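Local coordinates for uncharacterized protein (Staphylococcus aureus subsp. aureus, PDB 4H0A) that is of unknown function but belongs to the CAP family of cysteine-rich secretory proteins, joining a CAP domain to a CAP-associated N-terminal region, at residues N121-F126 against E134-D139. Numbering follows the deposited sequence. Where two conformers were deposited one is given.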
loop_
_atom_site.group_PDB
_atom_site.type_symbol
_atom_site.label_atom_id
_atom_site.label_comp_id
_atom_site.label_asym_id
_atom_site.label_seq_id
_atom_site.Cartn_x
_atom_site.Cartn_y
_atom_site.Cartn_z
ATOM N N ASN A 121 -11.845 10.960 -14.470
ATOM C CA ASN A 121 -12.336 10.144 -15.576
ATOM C C ASN A 121 -12.670 8.741 -15.050
ATOM O O ASN A 121 -11.812 8.108 -14.446
ATOM C CB ASN A 121 -11.289 10.087 -16.695
ATOM C CG ASN A 121 -10.853 11.457 -17.183
ATOM O OD1 ASN A 121 -11.655 12.391 -17.294
ATOM N ND2 ASN A 121 -9.573 11.614 -17.497
ATOM N N PRO A 122 -13.909 8.218 -15.237
ATOM C CA PRO A 122 -14.209 6.867 -14.727
ATOM C C PRO A 122 -13.467 5.742 -15.456
ATOM O O PRO A 122 -13.196 4.727 -14.828
ATOM C CB PRO A 122 -15.727 6.726 -14.937
ATOM C CG PRO A 122 -16.213 8.071 -15.259
ATOM C CD PRO A 122 -15.094 8.789 -15.904
ATOM N N GLU A 123 -13.163 5.897 -16.767
ATOM C CA GLU A 123 -12.425 4.892 -17.549
ATOM C C GLU A 123 -11.086 5.492 -18.007
ATOM O O GLU A 123 -10.953 5.886 -19.171
ATOM C CB GLU A 123 -13.255 4.415 -18.754
ATOM C CG GLU A 123 -14.354 3.432 -18.394
ATOM C CD GLU A 123 -15.127 2.890 -19.583
ATOM O OE1 GLU A 123 -15.269 3.621 -20.589
ATOM O OE2 GLU A 123 -15.610 1.737 -19.502
ATOM N N PRO A 124 -10.107 5.658 -17.091
ATOM C CA PRO A 124 -8.831 6.267 -17.497
ATOM C C PRO A 124 -8.089 5.372 -18.486
ATOM O O PRO A 124 -8.117 4.145 -18.380
ATOM C CB PRO A 124 -8.077 6.469 -16.185
ATOM C CG PRO A 124 -8.728 5.596 -15.218
ATOM C CD PRO A 124 -10.099 5.269 -15.669
ATOM N N SER A 125 -7.487 6.009 -19.488
ATOM C CA SER A 125 -6.834 5.329 -20.599
ATOM C C SER A 125 -5.493 5.971 -20.928
ATOM O O SER A 125 -5.357 7.191 -20.839
ATOM C CB SER A 125 -7.748 5.392 -21.822
ATOM O OG SER A 125 -7.372 4.448 -22.809
ATOM N N PHE A 126 -4.514 5.157 -21.337
ATOM C CA PHE A 126 -3.193 5.655 -21.719
ATOM C C PHE A 126 -2.418 4.578 -22.456
ATOM O O PHE A 126 -2.829 3.416 -22.460
ATOM C CB PHE A 126 -2.401 6.125 -20.472
ATOM C CG PHE A 126 -2.227 5.063 -19.414
ATOM C CD1 PHE A 126 -1.197 4.138 -19.498
ATOM C CD2 PHE A 126 -3.069 5.009 -18.316
ATOM C CE1 PHE A 126 -1.028 3.163 -18.517
ATOM C CE2 PHE A 126 -2.904 4.030 -17.338
ATOM C CZ PHE A 126 -1.880 3.114 -17.442
ATOM N N GLU A 134 -6.505 0.361 -20.329
ATOM C CA GLU A 134 -7.755 1.018 -19.945
ATOM C C GLU A 134 -8.279 0.357 -18.687
ATOM O O GLU A 134 -8.438 -0.864 -18.665
ATOM C CB GLU A 134 -8.789 0.960 -21.067
ATOM C CG GLU A 134 -9.918 1.948 -20.832
ATOM C CD GLU A 134 -11.022 1.910 -21.866
ATOM O OE1 GLU A 134 -11.000 1.005 -22.731
ATOM O OE2 GLU A 134 -11.927 2.773 -21.794
ATOM N N PHE A 135 -8.500 1.143 -17.625
ATOM C CA PHE A 135 -8.973 0.611 -16.350
ATOM C C PHE A 135 -10.469 0.772 -16.193
ATOM O O PHE A 135 -11.015 1.807 -16.566
ATOM C CB PHE A 135 -8.279 1.310 -15.175
ATOM C CG PHE A 135 -6.818 0.976 -15.023
ATOM C CD1 PHE A 135 -6.408 -0.330 -14.788
ATOM C CD2 PHE A 135 -5.859 1.974 -15.032
ATOM C CE1 PHE A 135 -5.063 -0.629 -14.582
ATOM C CE2 PHE A 135 -4.514 1.668 -14.841
ATOM C CZ PHE A 135 -4.126 0.370 -14.626
ATOM N N GLU A 136 -11.119 -0.246 -15.602
ATOM C CA GLU A 136 -12.554 -0.256 -15.291
ATOM C C GLU A 136 -12.686 0.018 -13.793
ATOM O O GLU A 136 -12.624 -0.925 -13.004
ATOM C CB GLU A 136 -13.169 -1.620 -15.674
ATOM C CG GLU A 136 -13.128 -1.932 -17.161
ATOM C CD GLU A 136 -13.930 -0.978 -18.022
ATOM O OE1 GLU A 136 -15.085 -0.668 -17.651
ATOM O OE2 GLU A 136 -13.398 -0.529 -19.061
ATOM N N LEU A 137 -12.782 1.303 -13.389
ATOM C CA LEU A 137 -12.839 1.658 -11.960
ATOM C C LEU A 137 -14.219 1.355 -11.351
ATOM O O LEU A 137 -15.220 1.913 -11.803
ATOM C CB LEU A 137 -12.457 3.136 -11.701
ATOM C CG LEU A 137 -11.007 3.343 -11.229
ATOM C CD1 LEU A 137 -10.039 3.154 -12.361
ATOM C CD2 LEU A 137 -10.817 4.711 -10.590
ATOM N N SER A 138 -14.260 0.483 -10.308
ATOM C CA SER A 138 -15.499 0.112 -9.602
ATOM C C SER A 138 -16.014 1.268 -8.742
ATOM O O SER A 138 -15.341 2.295 -8.632
ATOM C CB SER A 138 -15.276 -1.127 -8.728
ATOM O OG SER A 138 -14.462 -0.877 -7.591
ATOM N N ASP A 139 -17.218 1.107 -8.140
ATOM C CA ASP A 139 -17.810 2.145 -7.275
ATOM C C ASP A 139 -16.905 2.470 -6.098
ATOM O O ASP A 139 -16.699 3.644 -5.794
ATOM C CB ASP A 139 -19.201 1.730 -6.743
ATOM C CG ASP A 139 -20.355 2.219 -7.592
ATOM O OD1 ASP A 139 -20.279 3.359 -8.098
ATOM O OD2 ASP A 139 -21.342 1.461 -7.746
#
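Ser-125 and Glu-134 form an antiparallel non-hydrogen-bonded pair, their CA atoms 4.5 Å apart, and the next backbone link is a single hydrogen bond from Phe-135 N to Pro-124 O, 3.1 Å long and nearly straight at 166°. The same carbonyl oxygen receives a CA-H...O contact from Glu-134 CA. Beyond it the chains diverge: Pro-124 has no N-H to give, and Phe-135 O, buried without a hydrogen-bond partner, receives a CA-H...O contact from Glu-123 CA at 3.5 Å. The pairing belongs to the beta hairpin of strands 125-128 and 131-136 in the CAP-associated N-terminal region; strand 184-185 completes a three-stranded sheet on the far side of 131-136. Glu-123 lies between two other carboxylates, side by side with Glu-136, whose turn at chi2 (-63°) carries CD to 3.5 Å from Glu-123 OE2. Glu-136 OE1 is 3.1 Å from Glu-123 OE2, the carboxylate planes 80° apart: a close approach of like charges, not a hydrogen bond, that would tend to raise one pKa. Glu-134 OE2 lies 3.7 Å from Glu-123 OE1, whereas its OE1 is hydrogen-bonded to Asn-186 ND2. The apolar contacts involve Pro-124 and Phe-126: Leu-137 CD1 meets Pro-124 CD at 3.9 Å, the two side chains crossing at about a right angle, and Phe-135 CE2 reaches the edge of the Phe-126 ring at CE2, 3.8 Å away, with Leu-177 of helix 174-180 touching both phenylalanines.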